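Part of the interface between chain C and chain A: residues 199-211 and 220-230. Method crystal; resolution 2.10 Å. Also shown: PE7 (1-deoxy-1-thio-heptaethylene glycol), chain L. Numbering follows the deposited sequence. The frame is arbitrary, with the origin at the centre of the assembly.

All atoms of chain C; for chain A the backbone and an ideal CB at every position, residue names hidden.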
# COMPACT_ATOMS: atom_id res chain seq x y z
N GLY C 199 6.14 20.60 7.42
CA GLY C 199 6.28 19.15 7.54
C GLY C 199 5.85 18.56 8.86
O GLY C 199 5.58 17.36 8.92
N SER C 200 5.77 19.37 9.91
CA SER C 200 5.40 18.86 11.23
C SER C 200 3.94 19.05 11.61
O SER C 200 3.54 18.69 12.73
CB SER C 200 6.28 19.50 12.30
OG SER C 200 5.78 20.79 12.59
N SER C 201 3.14 19.63 10.72
CA SER C 201 1.69 19.70 10.93
C SER C 201 0.96 19.01 9.79
O SER C 201 0.28 19.68 9.01
CB SER C 201 1.23 21.17 11.01
OG SER C 201 2.00 21.85 12.00
N PRO C 202 1.08 17.67 9.69
CA PRO C 202 0.43 16.94 8.58
C PRO C 202 -1.08 17.14 8.51
O PRO C 202 -1.67 17.15 7.41
CB PRO C 202 0.74 15.46 8.88
CG PRO C 202 1.14 15.41 10.36
CD PRO C 202 1.76 16.76 10.64
N HIS C 203 -1.69 17.30 9.69
CA HIS C 203 -3.14 17.46 9.79
C HIS C 203 -3.66 18.74 9.10
O HIS C 203 -4.86 18.82 8.79
CB HIS C 203 -3.59 17.42 11.27
CG HIS C 203 -3.07 18.57 12.09
ND1 HIS C 203 -1.73 18.76 12.33
CD2 HIS C 203 -3.72 19.57 12.73
CE1 HIS C 203 -1.57 19.85 13.07
NE2 HIS C 203 -2.76 20.36 13.32
N MET C 204 -2.79 19.71 8.84
CA MET C 204 -3.12 20.94 8.13
C MET C 204 -2.83 20.91 6.65
O MET C 204 -2.97 21.87 5.99
CB MET C 204 -2.37 22.12 8.69
CG MET C 204 -2.44 22.25 10.14
SD MET C 204 -3.99 22.82 10.63
CE MET C 204 -5.12 21.56 10.28
N ALA C 205 -2.38 19.76 6.19
CA ALA C 205 -1.97 19.60 4.81
C ALA C 205 -2.68 18.41 4.14
O ALA C 205 -3.37 17.63 4.81
CB ALA C 205 -0.47 19.44 4.77
N ASN C 206 -2.52 18.27 2.84
CA ASN C 206 -2.95 17.05 2.14
C ASN C 206 -1.76 16.59 1.28
O ASN C 206 -1.43 17.21 0.25
CB ASN C 206 -4.25 17.28 1.35
CG ASN C 206 -4.94 15.97 0.93
OD1 ASN C 206 -4.64 14.88 1.44
ND2 ASN C 206 -5.90 16.08 -0.01
N ASP C 207 -1.11 15.53 1.74
CA ASP C 207 0.22 15.14 1.27
C ASP C 207 0.14 14.53 -0.13
O ASP C 207 -0.42 13.43 -0.31
CB ASP C 207 0.79 14.12 2.29
CG ASP C 207 2.26 13.88 2.14
OD1 ASP C 207 2.77 13.80 1.00
OD2 ASP C 207 2.93 13.72 3.18
N ALA C 208 0.68 15.24 -1.13
CA ALA C 208 0.66 14.76 -2.51
C ALA C 208 1.64 13.60 -2.78
O ALA C 208 1.37 12.77 -3.62
CB ALA C 208 0.90 15.90 -3.51
N ILE C 209 2.76 13.54 -2.07
CA ILE C 209 3.68 12.41 -2.26
C ILE C 209 3.06 11.11 -1.75
O ILE C 209 3.23 10.06 -2.37
CB ILE C 209 5.06 12.68 -1.58
CG1 ILE C 209 5.85 13.68 -2.41
CG2 ILE C 209 5.86 11.34 -1.35
CD1 ILE C 209 7.13 14.21 -1.73
N VAL C 210 2.36 11.19 -0.62
CA VAL C 210 1.65 10.06 -0.06
C VAL C 210 0.50 9.58 -0.98
O VAL C 210 0.39 8.38 -1.28
CB VAL C 210 1.15 10.39 1.38
CG1 VAL C 210 -0.00 9.41 1.82
CG2 VAL C 210 2.34 10.32 2.36
N ALA C 211 -0.34 10.50 -1.42
CA ALA C 211 -1.37 10.15 -2.40
C ALA C 211 -0.77 9.56 -3.69
O ALA C 211 -1.27 8.55 -4.17
CB ALA C 211 -2.26 11.34 -2.71
N UNK A 220 -3.93 3.59 7.33
CA UNK A 220 -2.84 3.98 8.22
C UNK A 220 -2.59 5.49 8.16
O UNK A 220 -2.02 6.05 9.09
CB UNK A 220 -1.56 3.22 7.86
N UNK A 221 -3.02 6.14 7.07
CA UNK A 221 -2.87 7.58 6.93
C UNK A 221 -3.80 8.38 7.82
O UNK A 221 -3.55 9.56 8.04
CB UNK A 221 -3.10 7.98 5.47
N UNK A 222 -4.86 7.76 8.33
CA UNK A 222 -5.73 8.47 9.29
C UNK A 222 -4.93 8.90 10.53
O UNK A 222 -4.90 10.09 10.88
CB UNK A 222 -6.91 7.58 9.71
N UNK A 223 -4.25 7.95 11.16
CA UNK A 223 -3.41 8.31 12.29
C UNK A 223 -2.16 9.04 11.80
O UNK A 223 -1.72 10.01 12.43
CB UNK A 223 -3.03 7.07 13.10
N UNK A 224 -1.59 8.63 10.68
CA UNK A 224 -0.22 9.08 10.38
C UNK A 224 -0.17 10.43 9.67
O UNK A 224 0.90 11.07 9.64
CB UNK A 224 0.49 8.03 9.52
N UNK A 225 -1.28 10.87 9.12
CA UNK A 225 -1.38 12.07 8.33
C UNK A 225 -2.51 13.01 8.78
O UNK A 225 -2.31 14.17 8.91
CB UNK A 225 -1.58 11.69 6.86
N UNK A 226 -3.66 12.45 9.04
CA UNK A 226 -4.89 13.24 9.25
C UNK A 226 -5.03 13.81 10.67
O UNK A 226 -5.75 14.79 10.88
CB UNK A 226 -6.11 12.37 8.94
N UNK A 227 -4.36 13.18 11.63
CA UNK A 227 -4.36 13.68 12.99
C UNK A 227 -3.11 14.48 13.24
O UNK A 227 -2.05 14.19 12.69
CB UNK A 227 -4.48 12.53 14.00
N UNK A 228 -3.23 15.51 14.07
CA UNK A 228 -2.07 16.21 14.57
C UNK A 228 -1.19 15.25 15.37
O UNK A 228 -1.68 14.38 16.08
CB UNK A 228 -2.49 17.41 15.43
N UNK A 229 0.13 15.45 15.29
CA UNK A 229 1.04 14.68 16.16
C UNK A 229 0.74 14.84 17.65
O UNK A 229 1.07 13.95 18.44
CB UNK A 229 2.49 15.10 15.90
N UNK A 230 0.13 15.95 18.03
CA UNK A 230 -0.26 16.19 19.42
C UNK A 230 -1.63 15.66 19.81
O UNK A 230 -2.04 15.75 20.96
CB UNK A 230 -0.22 17.69 19.70
S1 PE7 L . -3.91 27.64 4.68
C2 PE7 L . -4.64 28.98 3.66
C3 PE7 L . -4.92 28.55 2.23
O4 PE7 L . -6.02 27.61 2.21
C5 PE7 L . -6.63 27.59 0.92
C6 PE7 L . -6.65 26.16 0.41
O7 PE7 L . -7.65 25.50 1.20
C8 PE7 L . -7.64 24.10 0.89
C9 PE7 L . -8.63 23.33 1.75
O10 PE7 L . -8.68 23.87 3.05
C11 PE7 L . -8.93 22.83 3.99
C12 PE7 L . -7.90 22.77 5.09
O13 PE7 L . -7.59 21.38 5.26
C14 PE7 L . -6.61 21.13 6.25
C15 PE7 L . -6.01 19.79 5.87
O16 PE7 L . -7.09 18.92 5.62
C17 PE7 L . -6.62 17.62 5.27
C18 PE7 L . -7.80 16.90 4.65
O19 PE7 L . -7.77 17.29 3.28
C20 PE7 L . -8.67 16.45 2.54
C21 PE7 L . -9.41 17.24 1.44
O22 PE7 L . -9.77 18.55 1.90

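At 220 nothing of the chain C stretch lies within 5.5 Å of the ideal CB. The contact therefore places no demand on it, and the deposited residue is Gln A220. At 221 the CA-to-CB bond points toward chain C, and the ideal CB lies 5.0 Å from Val C210 CG1. A small or branched side chain with an apolar surface would suit this spot, among them alanine, valine or threonine. The residue is Thr A221, whose CG2 meets Val C210 CG1 at 3.9 Å.

Positions 222 and 223 are out of reach of chain C, so many residues would serve; they are Val A222 and Val A223. Position 224 points sideways, with nothing of the chain C stretch within 5.5 Å of its ideal CB, and again the visible atoms decide little. Ser A224 contributes to the contact chiefly through its carbonyl, which orients the next side chain.

Position 225 is far more constrained. Its CA-to-CB bond runs sideways, with the ideal CB 4.9 Å from Pro C202 CB, and farther along lies the carboxylate of Asp C207. That group already caps its own helix, Val C210 N donating to Asp C207 OD1 at 3.1 Å, but OD2 remains available. A long donor would suit, lysine or arginine, and a flat end could also lie against the proline. Arg A225 does both. Its NH1 donates to Asp C207 OD2 at 3.0 Å in a salt bridge, while Pro C202 CB covers one face of the guanidinium, 3.4 Å from NH2. A hydrogen bond of 2.9 Å from Arg A225 NE to Ser A224 O helps hold the folded side chain in place.

At 226 the CB points away from chain C, so a short side chain would miss it. A long one could turn back to the acceptor Asn C206 OD1 and the carbonyl of Ala C205; arginine suits best, and lysine could at most approach Ala C205 O. The residue is Arg A226, which grips the amide oxygen with two donors: NH1 and NH2 lie 2.9 and 3.0 Å from Asn C206 OD1. NH1 also donates to a water, 2.8 Å from Arg A226 NH1, that also lies 2.8 Å from Ala C205 O. The PE7 chain passes over one face of the guanidinium.

Position 227 points away and could hold almost any residue as far as chain C is concerned; it is Leu A227, whose backbone packs near His C203 CB.

At 228 the ideal CB sits over the His C203 ring, 3.5 Å from ND1, so a compact residue such as alanine or serine would fit. Ser A228 places CB 3.5 Å from the ring centroid, a CH-pi contact over the face, and its OG accepts from the backbone N of 230.

Position 229, with phi near -57°, permits proline among others, beside the apolar ring of Pro C202. Pro A229 sets its CD 3.8 Å from Pro C202 CD and its CG 3.4 Å from Ser C200 O. At 230 nothing of the chain C stretch lies within 5.5 Å of the ideal CB, so the visible atoms leave the choice open, and Phe A230 makes no contact with this stretch.

Chain A, residues 220-230: QTVVSRRLSPF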
# COMPACT_ATOMS: atom_id res chain seq x y z
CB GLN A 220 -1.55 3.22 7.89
CG GLN A 220 -1.72 1.66 7.92
CD GLN A 220 -2.54 1.19 9.11
OE1 GLN A 220 -3.60 0.55 8.93
NE2 GLN A 220 -2.08 1.50 10.31
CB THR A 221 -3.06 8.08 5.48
OG1 THR A 221 -4.37 7.70 5.01
CG2 THR A 221 -1.97 7.53 4.56
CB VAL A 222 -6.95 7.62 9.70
CG1 VAL A 222 -7.78 8.35 10.76
CG2 VAL A 222 -7.79 7.30 8.46
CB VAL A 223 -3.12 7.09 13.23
CG1 VAL A 223 -2.05 7.42 14.26
CG2 VAL A 223 -4.41 6.66 13.98
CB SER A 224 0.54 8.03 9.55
OG SER A 224 0.21 8.16 8.18
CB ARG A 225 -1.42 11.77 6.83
CG ARG A 225 -0.25 11.09 6.25
CD ARG A 225 0.84 12.03 5.97
NE ARG A 225 1.65 12.30 7.12
CZ ARG A 225 2.65 13.15 7.18
NH1 ARG A 225 2.98 13.88 6.17
NH2 ARG A 225 3.30 13.28 8.27
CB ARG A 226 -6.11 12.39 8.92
CG ARG A 226 -6.17 11.97 7.46
CD ARG A 226 -6.14 13.18 6.55
NE ARG A 226 -6.58 12.85 5.19
CZ ARG A 226 -6.11 13.43 4.10
NH1 ARG A 226 -5.15 14.35 4.20
NH2 ARG A 226 -6.58 13.08 2.90
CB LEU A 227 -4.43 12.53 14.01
CG LEU A 227 -5.65 11.62 14.00
CD1 LEU A 227 -5.53 10.58 15.11
CD2 LEU A 227 -6.94 12.45 14.16
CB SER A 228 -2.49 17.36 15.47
OG SER A 228 -1.35 17.85 16.14
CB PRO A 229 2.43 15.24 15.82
CG PRO A 229 2.20 16.39 14.88
CD PRO A 229 0.85 16.24 14.28
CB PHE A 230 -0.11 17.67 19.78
CG PHE A 230 1.32 18.10 19.90
CD1 PHE A 230 1.94 18.14 21.13
CD2 PHE A 230 2.06 18.38 18.75
CE1 PHE A 230 3.30 18.51 21.23
CE2 PHE A 230 3.40 18.73 18.83
CZ PHE A 230 4.02 18.80 20.08
O HOH W 1 -6.92 16.22 9.02
O HOH W 2 -3.54 15.28 6.25
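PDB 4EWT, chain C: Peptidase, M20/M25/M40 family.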